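Local coordinates for protein putative 5-dehydro-2-deoxygluconokinase (Bacillus halodurans C-125, PDB 2QCV) that probably phosphorylates 5-dehydro-2-deoxy-D-gluconate with ATP in myo-inositol breakdown, as a kinase of the PfkB carbohydrate kinase family, at residues 40-44 with 75-79; 93-98 with 122-126; 106-112 with 265-269; 201-207 with 234-240; 301-306 with 318-322. The contacts are given in a common frame with arbitrary orientation. Where two conformers were deposited one is given. Residues are numbered along the deposited sequence.

Contact 1: 40-44 with 75-79; sequences SKYVG and FIESY
Set the extended strand 40-44 against helix 75-79 so that their axes cross at -72° and pass 8.8 Å apart; the closest alpha carbons are those of Val43 and Ile76, 5.9 Å apart. Lys41 and Val43 aim their CB atoms at the helix, while the intervening Tyr42 points away. Val43, in the t rotamer, is the bump: its CG2 drops into a hollow walled by Phe75 (CE2, 3.7 Å), Ile76 (CG1, 4.2 Å) and Tyr79 (CD2, 3.6 Å). Phe75, also t, lays its ring against the lysine chain, with Lys41 CE 3.6 Å from the ring centroid in a CH-pi contact and Lys41 NZ at 4.1 Å in a cation-pi contact over the face. That NZ is hydrogen-bonded to Thr36 O of the second subunit, and Met37 of the same subunit packs on Phe75. Within this chain strand 38-44 is outermost in the four-stranded sheet that, as in ribokinase relatives, probably forms the small lid projecting from the alpha/beta domain, here resting on helix 71-82.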
# COMPACT_ATOMS: atom_id res chain seq x y z
N SER A 40 32.04 -5.56 -2.05
CA SER A 40 32.08 -6.96 -2.47
C SER A 40 30.77 -7.67 -2.14
O SER A 40 30.19 -7.46 -1.06
CB SER A 40 33.27 -7.68 -1.83
OG SER A 40 33.25 -7.49 -0.44
N LYS A 41 30.30 -8.47 -3.09
CA LYS A 41 29.02 -9.17 -3.03
C LYS A 41 29.15 -10.54 -2.35
O LYS A 41 29.92 -11.40 -2.78
CB LYS A 41 28.51 -9.40 -4.44
CG LYS A 41 27.12 -9.92 -4.56
CD LYS A 41 26.71 -10.16 -5.98
CE LYS A 41 27.42 -11.36 -6.57
NZ LYS A 41 27.03 -11.62 -7.98
N TYR A 42 28.34 -10.73 -1.31
CA TYR A 42 28.27 -11.99 -0.58
C TYR A 42 26.80 -12.37 -0.36
O TYR A 42 25.90 -11.52 -0.43
CB TYR A 42 28.94 -11.86 0.78
CG TYR A 42 30.41 -11.66 0.69
CD1 TYR A 42 31.26 -12.74 0.53
CD2 TYR A 42 30.95 -10.41 0.79
CE1 TYR A 42 32.61 -12.56 0.45
CE2 TYR A 42 32.30 -10.22 0.70
CZ TYR A 42 33.12 -11.29 0.52
OH TYR A 42 34.47 -11.09 0.46
N VAL A 43 26.55 -13.65 -0.08
CA VAL A 43 25.24 -14.04 0.42
C VAL A 43 25.20 -13.59 1.89
O VAL A 43 26.18 -13.78 2.65
CB VAL A 43 24.98 -15.57 0.35
CG1 VAL A 43 23.62 -15.92 1.02
CG2 VAL A 43 25.07 -16.08 -1.10
N GLY A 44 24.09 -13.03 2.30
CA GLY A 44 23.87 -12.71 3.73
C GLY A 44 22.49 -13.10 4.19
O GLY A 44 21.78 -13.83 3.48
N PHE A 75 22.41 -15.87 -8.04
CA PHE A 75 23.67 -15.94 -7.33
C PHE A 75 23.55 -16.62 -5.97
O PHE A 75 24.40 -17.45 -5.60
CB PHE A 75 24.29 -14.56 -7.15
CG PHE A 75 25.39 -14.52 -6.15
CD1 PHE A 75 26.64 -15.06 -6.43
CD2 PHE A 75 25.17 -13.96 -4.87
CE1 PHE A 75 27.64 -15.05 -5.49
CE2 PHE A 75 26.17 -13.94 -3.92
CZ PHE A 75 27.41 -14.47 -4.22
N ILE A 76 22.54 -16.24 -5.21
CA ILE A 76 22.30 -16.81 -3.88
C ILE A 76 22.12 -18.33 -4.03
O ILE A 76 22.76 -19.09 -3.31
CB ILE A 76 21.06 -16.20 -3.19
CG1 ILE A 76 21.35 -14.78 -2.66
CG2 ILE A 76 20.60 -17.06 -2.01
CD1 ILE A 76 20.13 -13.89 -2.47
N GLU A 77 21.29 -18.76 -4.97
CA GLU A 77 21.07 -20.21 -5.16
C GLU A 77 22.36 -20.91 -5.56
O GLU A 77 22.71 -21.95 -5.03
CB GLU A 77 19.98 -20.48 -6.21
CG GLU A 77 19.57 -21.96 -6.33
CD GLU A 77 20.54 -22.83 -7.11
OE1 GLU A 77 21.24 -22.33 -8.05
OE2 GLU A 77 20.65 -24.04 -6.76
N SER A 78 23.08 -20.33 -6.53
CA SER A 78 24.29 -20.95 -7.03
C SER A 78 25.40 -21.03 -6.00
O SER A 78 26.12 -22.03 -5.93
CB SER A 78 24.75 -20.23 -8.30
OG SER A 78 23.73 -20.31 -9.27
N TYR A 79 25.55 -19.96 -5.20
CA TYR A 79 26.54 -19.93 -4.14
C TYR A 79 26.23 -20.97 -3.05
O TYR A 79 27.10 -21.75 -2.64
CB TYR A 79 26.61 -18.54 -3.48
CG TYR A 79 27.71 -18.51 -2.43
CD1 TYR A 79 29.02 -18.27 -2.79
CD2 TYR A 79 27.43 -18.80 -1.11
CE1 TYR A 79 30.03 -18.29 -1.83
CE2 TYR A 79 28.44 -18.83 -0.16
CZ TYR A 79 29.74 -18.58 -0.54
OH TYR A 79 30.72 -18.59 0.42

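Contact 2: 93-98 with 122-126; sequences DQEGHK and ADLYL
An Asx turn organises the loop 93-98: Asp93 OD1 accepts from Glu95 N at 2.9 Å. The same oxygen takes a second hydrogen bond from His97 N at 3.0 Å, so the carboxylate sits inside the curl of the backbone. Gly96 goes round the bend with positive phi (81°). Asp93 is t, with chi2 near -88°, which turns OD2 to His97 ND1 at 2.7 Å, a His-carboxylate hydrogen bond that fixes the imidazole. His97 is m with chi2 119°; Tyr125 is m with chi2 -83°. With these angles the two rings lie face to face, planes at 5° and centroids 3.7 Å apart, His97 NE2 standing 3.5 Å from Tyr125 CE2. Ala122 starts a short 3-10 turn through Leu124, and Tyr125 N donates to Ala122 O at 3.0 Å. Ala122 N donates to Lys98 O at 2.8 Å, the backbone link between the segments, and the nearest alpha carbons are those of His97 and Ala122 (4.9 Å). Ala122 CB also meets His97 CB at 4.1 Å and Asp93 CB at 4.2 Å. The pairing joins the loop between strands 90-92 and 101-106 to the one leading into helix 133-136. Tyr125 OH is hydrogen-bonded to Asp120; a water lies 2.7 Å from His97 NE2 and gives Tyr125 OH a weak hydrogen bond at 3.3 Å.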
# COMPACT_ATOMS: atom_id res chain seq x y z
N ASP A 93 10.41 -16.10 -6.42
CA ASP A 93 9.31 -15.15 -6.37
C ASP A 93 8.88 -14.82 -7.79
O ASP A 93 9.72 -14.58 -8.65
CB ASP A 93 9.78 -13.88 -5.67
CG ASP A 93 8.70 -12.81 -5.59
OD1 ASP A 93 8.56 -12.00 -6.53
OD2 ASP A 93 8.00 -12.76 -4.56
N GLN A 94 7.58 -14.83 -8.03
CA GLN A 94 7.04 -14.58 -9.37
C GLN A 94 6.25 -13.27 -9.43
O GLN A 94 5.47 -13.09 -10.37
CB GLN A 94 6.14 -15.74 -9.84
CG GLN A 94 6.80 -17.13 -9.88
CD GLN A 94 7.95 -17.24 -10.88
OE1 GLN A 94 7.95 -16.59 -11.93
NE2 GLN A 94 8.94 -18.06 -10.56
N GLU A 95 6.45 -12.37 -8.46
CA GLU A 95 5.69 -11.14 -8.35
C GLU A 95 6.60 -9.90 -8.42
O GLU A 95 6.16 -8.80 -8.07
CB GLU A 95 4.87 -11.07 -7.04
CG GLU A 95 3.92 -12.22 -6.66
CD GLU A 95 3.33 -12.02 -5.19
OE1 GLU A 95 2.50 -11.11 -5.02
OE2 GLU A 95 3.71 -12.76 -4.21
N GLY A 96 7.84 -10.05 -8.88
CA GLY A 96 8.71 -8.90 -9.10
C GLY A 96 9.40 -8.38 -7.85
O GLY A 96 10.01 -7.33 -7.86
N HIS A 97 9.33 -9.11 -6.75
CA HIS A 97 10.00 -8.66 -5.52
C HIS A 97 11.52 -8.80 -5.59
O HIS A 97 12.03 -9.76 -6.13
CB HIS A 97 9.47 -9.40 -4.30
CG HIS A 97 8.00 -9.19 -4.09
ND1 HIS A 97 7.10 -10.24 -4.09
CD2 HIS A 97 7.27 -8.07 -3.90
CE1 HIS A 97 5.89 -9.77 -3.88
NE2 HIS A 97 5.96 -8.45 -3.77
N LYS A 98 12.21 -7.82 -5.04
CA LYS A 98 13.67 -7.74 -5.04
C LYS A 98 14.27 -8.42 -3.82
O LYS A 98 13.63 -8.55 -2.78
CB LYS A 98 14.11 -6.26 -5.01
CG LYS A 98 13.55 -5.43 -6.12
CD LYS A 98 14.13 -5.78 -7.45
CE LYS A 98 13.42 -4.97 -8.54
NZ LYS A 98 14.02 -5.22 -9.82
N ALA A 122 11.78 -10.10 -1.40
CA ALA A 122 11.35 -11.44 -1.76
C ALA A 122 11.25 -12.38 -0.55
O ALA A 122 10.32 -13.17 -0.47
CB ALA A 122 12.27 -12.03 -2.83
N ASP A 123 12.22 -12.34 0.37
CA ASP A 123 12.23 -13.34 1.45
C ASP A 123 11.00 -13.28 2.36
O ASP A 123 10.65 -14.27 2.99
CB ASP A 123 13.51 -13.34 2.24
CG ASP A 123 13.72 -12.05 3.03
OD1 ASP A 123 13.10 -11.90 4.10
OD2 ASP A 123 14.58 -11.26 2.63
N LEU A 124 10.37 -12.11 2.40
CA LEU A 124 9.20 -11.89 3.25
C LEU A 124 7.93 -12.43 2.63
O LEU A 124 6.93 -12.53 3.33
CB LEU A 124 9.05 -10.40 3.58
CG LEU A 124 10.18 -9.78 4.43
CD1 LEU A 124 9.93 -8.24 4.57
CD2 LEU A 124 10.27 -10.47 5.75
N TYR A 125 7.96 -12.81 1.35
CA TYR A 125 6.82 -13.38 0.66
C TYR A 125 6.78 -14.91 0.64
O TYR A 125 5.94 -15.48 -0.01
CB TYR A 125 6.74 -12.80 -0.77
CG TYR A 125 6.28 -11.38 -0.69
CD1 TYR A 125 4.92 -11.12 -0.59
CD2 TYR A 125 7.17 -10.32 -0.57
CE1 TYR A 125 4.45 -9.86 -0.44
CE2 TYR A 125 6.71 -9.01 -0.43
CZ TYR A 125 5.35 -8.79 -0.36
OH TYR A 125 4.82 -7.53 -0.24
N LEU A 126 7.71 -15.56 1.34
CA LEU A 126 7.60 -16.99 1.59
C LEU A 126 6.25 -17.20 2.28
O LEU A 126 5.89 -16.46 3.21
CB LEU A 126 8.75 -17.49 2.49
CG LEU A 126 8.77 -18.97 2.86
CD1 LEU A 126 9.11 -19.82 1.60
CD2 LEU A 126 9.74 -19.21 4.07
O HOH W 1 3.82 -6.82 -3.32

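Contact 3: 106-112 with 265-269; sequences IKSPEEC and VLKTF
Backbone hydrogen bonds shape the first segment: a type I turn runs from Ser108 to Glu111, closed by Glu111 N to Ser108 O at 3.0 Å, while Lys107 N reaches Glu111 O at 2.8 Å. Lys107 and Ser108 both face Glu111, a classic beta bulge. This is the hairpin between strands 101-106 and 111-117 of the four-stranded sheet, probably the lid as in ribokinase relatives; it leans on the irregular segment 265-269 through Pro109 in the turn and Ile106 and Cys112 beside it, and Pro109 CA and Leu266 CA come nearest at 5.0 Å. Van der Waals contact to backbone carbonyls brings Pro109 CB to 3.2 Å from Val265 O and Ile106 CG2 to 3.3 Å from Leu266 O. Among apolar side chains, Ile106 (m) sets CG1 4.0 Å from Phe269 CE2 at the ring edge, and Cys112 CB lies 3.5 Å from Phe269 CZ. Cys112 (m) puts its sulfur SG 5.0 Å from the Phe269 ring centroid, obliquely, and 3.8 Å from Lys267 CA.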
# COMPACT_ATOMS: atom_id res chain seq x y z
N ILE A 106 31.88 0.25 8.01
CA ILE A 106 32.86 -0.01 9.07
C ILE A 106 33.62 1.29 9.32
O ILE A 106 34.58 1.61 8.63
CB ILE A 106 33.83 -1.15 8.67
CG1 ILE A 106 33.04 -2.38 8.20
CG2 ILE A 106 34.71 -1.57 9.86
CD1 ILE A 106 33.86 -3.32 7.36
N LYS A 107 33.16 2.07 10.29
CA LYS A 107 33.83 3.32 10.59
C LYS A 107 35.16 3.04 11.31
O LYS A 107 36.16 3.74 11.10
CB LYS A 107 32.94 4.21 11.43
CG LYS A 107 31.97 5.05 10.61
CD LYS A 107 31.02 5.81 11.54
CE LYS A 107 30.53 7.08 10.89
NZ LYS A 107 29.40 7.65 11.66
N SER A 108 35.13 1.99 12.13
CA SER A 108 36.22 1.52 12.95
C SER A 108 35.81 0.13 13.46
O SER A 108 34.64 -0.23 13.37
CB SER A 108 36.40 2.44 14.17
OG SER A 108 35.33 2.25 15.08
N PRO A 109 36.75 -0.65 14.03
CA PRO A 109 36.35 -1.91 14.66
C PRO A 109 35.14 -1.81 15.60
O PRO A 109 34.32 -2.74 15.65
CB PRO A 109 37.62 -2.33 15.40
CG PRO A 109 38.71 -1.84 14.52
CD PRO A 109 38.21 -0.47 14.08
N GLU A 110 34.99 -0.68 16.30
CA GLU A 110 33.92 -0.48 17.28
C GLU A 110 32.67 0.18 16.72
O GLU A 110 31.71 0.34 17.47
CB GLU A 110 34.40 0.40 18.45
CG GLU A 110 35.69 -0.08 19.13
CD GLU A 110 36.95 0.32 18.39
OE1 GLU A 110 36.91 1.32 17.63
OE2 GLU A 110 37.99 -0.36 18.57
N GLU A 111 32.68 0.60 15.45
CA GLU A 111 31.52 1.27 14.86
C GLU A 111 31.21 0.66 13.49
O GLU A 111 31.75 1.10 12.48
CB GLU A 111 31.76 2.78 14.71
N CYS A 112 30.34 -0.34 13.48
CA CYS A 112 29.87 -1.00 12.25
C CYS A 112 28.35 -0.94 12.19
O CYS A 112 27.69 -1.08 13.22
CB CYS A 112 30.30 -2.47 12.22
SG CYS A 112 32.08 -2.82 12.37
N VAL A 265 39.31 -7.21 16.27
CA VAL A 265 38.05 -7.07 15.55
C VAL A 265 38.23 -6.19 14.30
O VAL A 265 38.87 -5.13 14.36
CB VAL A 265 36.94 -6.48 16.47
CG1 VAL A 265 35.59 -6.39 15.73
CG2 VAL A 265 36.80 -7.32 17.74
N LEU A 266 37.71 -6.68 13.17
CA LEU A 266 37.59 -5.88 11.94
C LEU A 266 36.15 -5.39 11.73
O LEU A 266 35.92 -4.19 11.54
CB LEU A 266 38.05 -6.68 10.72
CG LEU A 266 39.45 -7.33 10.80
CD1 LEU A 266 39.81 -8.06 9.48
CD2 LEU A 266 40.56 -6.33 11.18
N LYS A 267 35.18 -6.33 11.78
CA LYS A 267 33.76 -6.07 11.49
C LYS A 267 32.87 -7.04 12.29
O LYS A 267 33.06 -8.25 12.19
CB LYS A 267 33.50 -6.32 9.98
CG LYS A 267 33.74 -7.81 9.54
CD LYS A 267 34.53 -7.98 8.24
CE LYS A 267 35.00 -9.45 8.02
NZ LYS A 267 36.16 -9.89 8.89
N THR A 268 31.89 -6.54 13.03
CA THR A 268 31.14 -7.43 13.92
C THR A 268 29.98 -8.18 13.29
O THR A 268 29.39 -9.06 13.94
CB THR A 268 30.64 -6.69 15.14
OG1 THR A 268 29.80 -5.62 14.73
CG2 THR A 268 31.83 -6.17 15.97
N PHE A 269 29.68 -7.88 12.03
CA PHE A 269 28.56 -8.56 11.37
C PHE A 269 28.83 -10.05 11.34
O PHE A 269 29.97 -10.48 11.18
CB PHE A 269 28.40 -8.11 9.92
CG PHE A 269 28.59 -6.65 9.72
CD1 PHE A 269 27.63 -5.76 10.19
CD2 PHE A 269 29.75 -6.17 9.10
CE1 PHE A 269 27.79 -4.40 10.01
CE2 PHE A 269 29.93 -4.79 8.92
CZ PHE A 269 28.95 -3.91 9.37

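Contact 4: 201-207 with 234-240; sequences DIVIGTR and PELIVIK
Two parallel strands, 202-206 and 236-240, run 4.6 Å apart at 11°, in register from Ile202 with Leu236 (CA to CA 4.8 Å) to Thr206 with Lys240 (CA to CA 4.3 Å). Pro234 CG lies 4.0 Å from Val203 CG2. Glu235 N donates to Asp201 O at 2.9 Å, and Leu236 N shares that acceptor at 3.3 Å; the Glu235 carboxylate turns to Lys171. Leu236 O takes Val203 N at 3.1 Å, and Leu236 CD2 meets Ile202 CG2 at 3.9 Å. Ile237 turns to the opposite face, onto helix 222-229. Val238 N gives to Val203 O (2.8 Å), Val238 O receives Gly205 N (3.1 Å), and Val238 CB packs 4.2 Å from Ile204 CG1 on the face covered by helix 271-284. Ile239 CG2 lies 3.8 Å from Arg207 CA. Lys240 N donates to Gly205 O at 2.8 Å and its O accepts Arg207 N at 2.9 Å, just beyond Thr206, the N-cap of helix 207-213. Lys240 (m) runs over Ile204, CE 4.0 Å from Ile204 CG2, to a cation-pi contact with Tyr275. These are neighbouring strands of the central, helix-flanked sheet of a ribokinase-like fold, joined by a beta-alpha-beta crossover.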
# COMPACT_ATOMS: atom_id res chain seq x y z
N ASP A 201 12.35 -25.84 21.10
CA ASP A 201 13.12 -26.77 21.92
C ASP A 201 14.42 -26.14 22.43
O ASP A 201 14.85 -26.37 23.57
CB ASP A 201 13.41 -28.00 21.06
CG ASP A 201 12.16 -28.68 20.65
OD1 ASP A 201 11.39 -29.05 21.55
OD2 ASP A 201 11.91 -28.84 19.45
N ILE A 202 15.02 -25.32 21.58
CA ILE A 202 16.26 -24.60 21.91
C ILE A 202 16.07 -23.16 21.49
O ILE A 202 15.64 -22.90 20.36
CB ILE A 202 17.51 -25.19 21.16
CG1 ILE A 202 17.64 -26.70 21.43
CG2 ILE A 202 18.77 -24.40 21.53
CD1 ILE A 202 18.77 -27.42 20.63
N VAL A 203 16.42 -22.24 22.38
CA VAL A 203 16.35 -20.81 22.09
C VAL A 203 17.70 -20.19 22.35
O VAL A 203 18.27 -20.40 23.42
CB VAL A 203 15.26 -20.09 22.95
CG1 VAL A 203 15.07 -18.66 22.47
CG2 VAL A 203 13.93 -20.87 22.86
N ILE A 204 18.21 -19.45 21.35
CA ILE A 204 19.55 -18.85 21.39
C ILE A 204 19.42 -17.37 21.09
O ILE A 204 18.83 -17.02 20.08
CB ILE A 204 20.49 -19.46 20.33
CG1 ILE A 204 20.58 -20.98 20.50
CG2 ILE A 204 21.86 -18.81 20.43
CD1 ILE A 204 21.36 -21.69 19.37
N GLY A 205 19.96 -16.51 21.95
CA GLY A 205 19.87 -15.06 21.74
C GLY A 205 20.76 -14.32 22.69
O GLY A 205 21.25 -14.90 23.66
N THR A 206 20.97 -13.04 22.40
CA THR A 206 21.64 -12.17 23.32
C THR A 206 20.70 -11.79 24.46
O THR A 206 19.48 -11.85 24.33
CB THR A 206 22.16 -10.88 22.63
OG1 THR A 206 21.04 -10.08 22.22
CG2 THR A 206 23.04 -11.22 21.42
N ARG A 207 21.27 -11.32 25.56
CA ARG A 207 20.45 -10.84 26.67
C ARG A 207 19.51 -9.74 26.18
O ARG A 207 18.37 -9.72 26.54
CB ARG A 207 21.38 -10.36 27.80
CG ARG A 207 20.73 -9.83 29.07
CD ARG A 207 19.84 -10.86 29.77
NE ARG A 207 18.42 -10.67 29.44
CZ ARG A 207 17.42 -11.46 29.82
NH1 ARG A 207 17.64 -12.55 30.56
NH2 ARG A 207 16.16 -11.14 29.48
N PRO A 234 10.82 -25.11 25.70
CA PRO A 234 12.29 -25.24 25.68
C PRO A 234 12.89 -26.19 26.69
O PRO A 234 12.44 -26.25 27.85
CB PRO A 234 12.77 -23.80 25.91
CG PRO A 234 11.68 -23.00 25.32
CD PRO A 234 10.42 -23.70 25.68
N GLU A 235 13.90 -26.92 26.22
CA GLU A 235 14.76 -27.79 27.06
C GLU A 235 16.17 -27.20 27.22
O GLU A 235 16.89 -27.58 28.10
CB GLU A 235 14.85 -29.19 26.40
CG GLU A 235 15.74 -29.21 25.14
CD GLU A 235 15.58 -30.45 24.21
OE1 GLU A 235 14.72 -31.30 24.50
OE2 GLU A 235 16.37 -30.57 23.21
N LEU A 236 16.51 -26.21 26.39
CA LEU A 236 17.83 -25.57 26.37
C LEU A 236 17.71 -24.13 25.98
O LEU A 236 17.14 -23.83 24.93
CB LEU A 236 18.78 -26.28 25.39
CG LEU A 236 20.21 -25.74 25.24
CD1 LEU A 236 21.07 -25.81 26.58
CD2 LEU A 236 20.90 -26.48 24.12
N ILE A 237 18.26 -23.24 26.80
CA ILE A 237 18.20 -21.82 26.52
C ILE A 237 19.61 -21.28 26.62
O ILE A 237 20.31 -21.51 27.63
CB ILE A 237 17.26 -21.10 27.55
CG1 ILE A 237 15.85 -21.68 27.48
CG2 ILE A 237 17.28 -19.57 27.38
CD1 ILE A 237 14.92 -21.29 28.62
N VAL A 238 20.05 -20.62 25.56
CA VAL A 238 21.40 -20.05 25.51
C VAL A 238 21.32 -18.53 25.47
O VAL A 238 20.72 -17.95 24.57
CB VAL A 238 22.19 -20.58 24.31
CG1 VAL A 238 23.57 -19.94 24.26
CG2 VAL A 238 22.26 -22.17 24.34
N ILE A 239 21.88 -17.86 26.48
CA ILE A 239 21.76 -16.41 26.60
C ILE A 239 23.18 -15.83 26.52
O ILE A 239 24.04 -16.17 27.34
CB ILE A 239 21.06 -15.96 27.94
CG1 ILE A 239 19.73 -16.73 28.16
CG2 ILE A 239 20.88 -14.41 27.99
CD1 ILE A 239 18.91 -16.35 29.40
N LYS A 240 23.42 -15.00 25.50
CA LYS A 240 24.76 -14.45 25.22
C LYS A 240 24.90 -13.03 25.72
O LYS A 240 23.99 -12.18 25.58
CB LYS A 240 25.01 -14.48 23.72
CG LYS A 240 24.78 -15.87 23.10
CD LYS A 240 24.90 -15.80 21.61
CE LYS A 240 23.68 -15.24 20.94
NZ LYS A 240 23.99 -14.87 19.50

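Contact 5: 301-306 with 318-322; sequences SIVVSK and EIEAL
Helix 301-305 meets helix 318-322 at a crossing angle of 108°, axes 11.2 Å apart at closest approach, with Ile302 CA and Ile319 CA the nearest alpha carbons at 7.5 Å. The wide spacing is bridged by side chains. Ile302 (m, chi2 t) reaches in: its CD1 is 3.6 Å from Glu318 O and 4.0 Å from Ile319 CG1, and its CG1 lies 4.0 Å from Leu322 CD2. Leu322 is t with chi2 near 71°, which also brings its CD2 to 3.7 Å from Ser301 OG. Glu318 O, though touched by that isoleucine methyl, is satisfied by Leu322 N at 3.1 Å in the ordinary helical pattern. Ile302 O takes two backbone donors, Lys306 N at 2.8 Å and Ser305 N at 3.1 Å. Across the gap the polar link is slack: Lys306 NZ makes a salt bridge with Glu318 OE1 at 3.4 Å, weak as a hydrogen bond, and the lysine is poorly ordered. Glu318 OE1 is better served by Ser315 N, and Lys306 NZ has a further weak bond to Ala312 O. Glu320, pointing away, bonds to Tyr295 OH. This contact packs the C-terminal part of helix 289-305 against helix 316-325, with Ile319 continuing onto Ala278 of helix 271-284 and Val304 bonded through its backbone to Leu266 and Lys267.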
# COMPACT_ATOMS: atom_id res chain seq x y z
N SER A 301 34.52 -15.18 17.19
CA SER A 301 35.76 -14.44 17.19
C SER A 301 36.46 -14.49 15.82
O SER A 301 36.97 -13.49 15.37
CB SER A 301 36.70 -14.98 18.26
OG SER A 301 38.04 -14.53 18.09
N ILE A 302 36.49 -15.64 15.18
CA ILE A 302 37.24 -15.77 13.93
C ILE A 302 36.56 -14.97 12.83
O ILE A 302 37.23 -14.25 12.05
CB ILE A 302 37.35 -17.25 13.53
CG1 ILE A 302 38.21 -18.00 14.50
CG2 ILE A 302 37.95 -17.39 12.11
CD1 ILE A 302 38.07 -19.51 14.41
N VAL A 303 35.24 -15.05 12.77
CA VAL A 303 34.52 -14.39 11.68
C VAL A 303 34.69 -12.87 11.75
O VAL A 303 34.78 -12.22 10.69
CB VAL A 303 33.05 -14.85 11.58
CG1 VAL A 303 32.21 -14.18 12.62
CG2 VAL A 303 32.52 -14.61 10.17
N VAL A 304 34.80 -12.29 12.95
CA VAL A 304 34.94 -10.81 13.05
C VAL A 304 36.37 -10.32 12.87
O VAL A 304 36.59 -9.10 12.75
CB VAL A 304 34.34 -10.27 14.36
CG1 VAL A 304 32.93 -10.75 14.52
CG2 VAL A 304 35.18 -10.68 15.58
N SER A 305 37.33 -11.23 12.84
CA SER A 305 38.75 -10.88 12.79
C SER A 305 39.41 -11.27 11.47
O SER A 305 40.46 -10.72 11.11
CB SER A 305 39.50 -11.54 13.94
OG SER A 305 39.66 -12.91 13.67
N LYS A 306 38.81 -12.25 10.78
CA LYS A 306 39.08 -12.56 9.37
C LYS A 306 38.69 -11.37 8.51
O LYS A 306 39.42 -11.00 7.58
CB LYS A 306 38.28 -13.79 8.91
CG LYS A 306 38.85 -15.13 9.35
CD LYS A 306 39.69 -15.79 8.28
CE LYS A 306 39.59 -17.32 8.33
NZ LYS A 306 38.30 -17.89 7.80
N GLU A 318 40.26 -24.20 12.35
CA GLU A 318 40.53 -22.86 12.88
C GLU A 318 39.86 -22.69 14.24
O GLU A 318 40.47 -22.14 15.16
CB GLU A 318 40.00 -21.76 11.96
CG GLU A 318 40.82 -21.56 10.73
CD GLU A 318 40.16 -20.61 9.76
OE1 GLU A 318 38.92 -20.65 9.60
OE2 GLU A 318 40.90 -19.81 9.15
N ILE A 319 38.61 -23.13 14.34
CA ILE A 319 37.87 -23.07 15.63
C ILE A 319 38.62 -23.84 16.70
O ILE A 319 38.86 -23.33 17.78
CB ILE A 319 36.40 -23.61 15.49
CG1 ILE A 319 35.57 -22.66 14.62
CG2 ILE A 319 35.75 -23.83 16.88
CD1 ILE A 319 34.29 -23.26 14.05
N GLU A 320 39.03 -25.06 16.39
CA GLU A 320 39.68 -25.92 17.39
C GLU A 320 41.07 -25.40 17.84
O GLU A 320 41.42 -25.48 19.03
CB GLU A 320 39.70 -27.36 16.92
CG GLU A 320 38.30 -27.94 16.98
CD GLU A 320 38.15 -29.34 16.42
OE1 GLU A 320 39.09 -29.83 15.77
OE2 GLU A 320 37.06 -29.94 16.65
N ALA A 321 41.82 -24.83 16.91
CA ALA A 321 43.09 -24.23 17.22
C ALA A 321 42.91 -23.02 18.17
O ALA A 321 43.72 -22.79 19.08
CB ALA A 321 43.77 -23.79 15.93
N LEU A 322 41.86 -22.25 17.95
CA LEU A 322 41.59 -21.07 18.77
C LEU A 322 41.18 -21.51 20.17
O LEU A 322 41.62 -20.92 21.17
CB LEU A 322 40.55 -20.14 18.11
CG LEU A 322 40.41 -18.77 18.77
CD1 LEU A 322 41.66 -17.92 18.48
CD2 LEU A 322 39.09 -18.04 18.36

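Contacts 3 and 5 touch directly, centres about 16 Å apart: Leu266 N lies 2.7 Å from Val304 O and Lys267 NZ 3.3 Å from Val303 O, both probable hydrogen bonds, so segment 265-269 sits between the 106-112 hairpin and helix 289-305. Contacts 1 and 3, centres about 22 Å apart, both reach the four-stranded sheet, whose outermost strands within this chain are 38-44 and 111-117. Contact 2, about 17 Å from contact 1 between centres, and contact 4 lie on opposite sides of the chain's centre, about 30 Å apart between centres. Contact 4 belongs to the main sheet; its Lys240 side chain is about 4 Å from a bound triethylene glycol, probably a crystallisation additive.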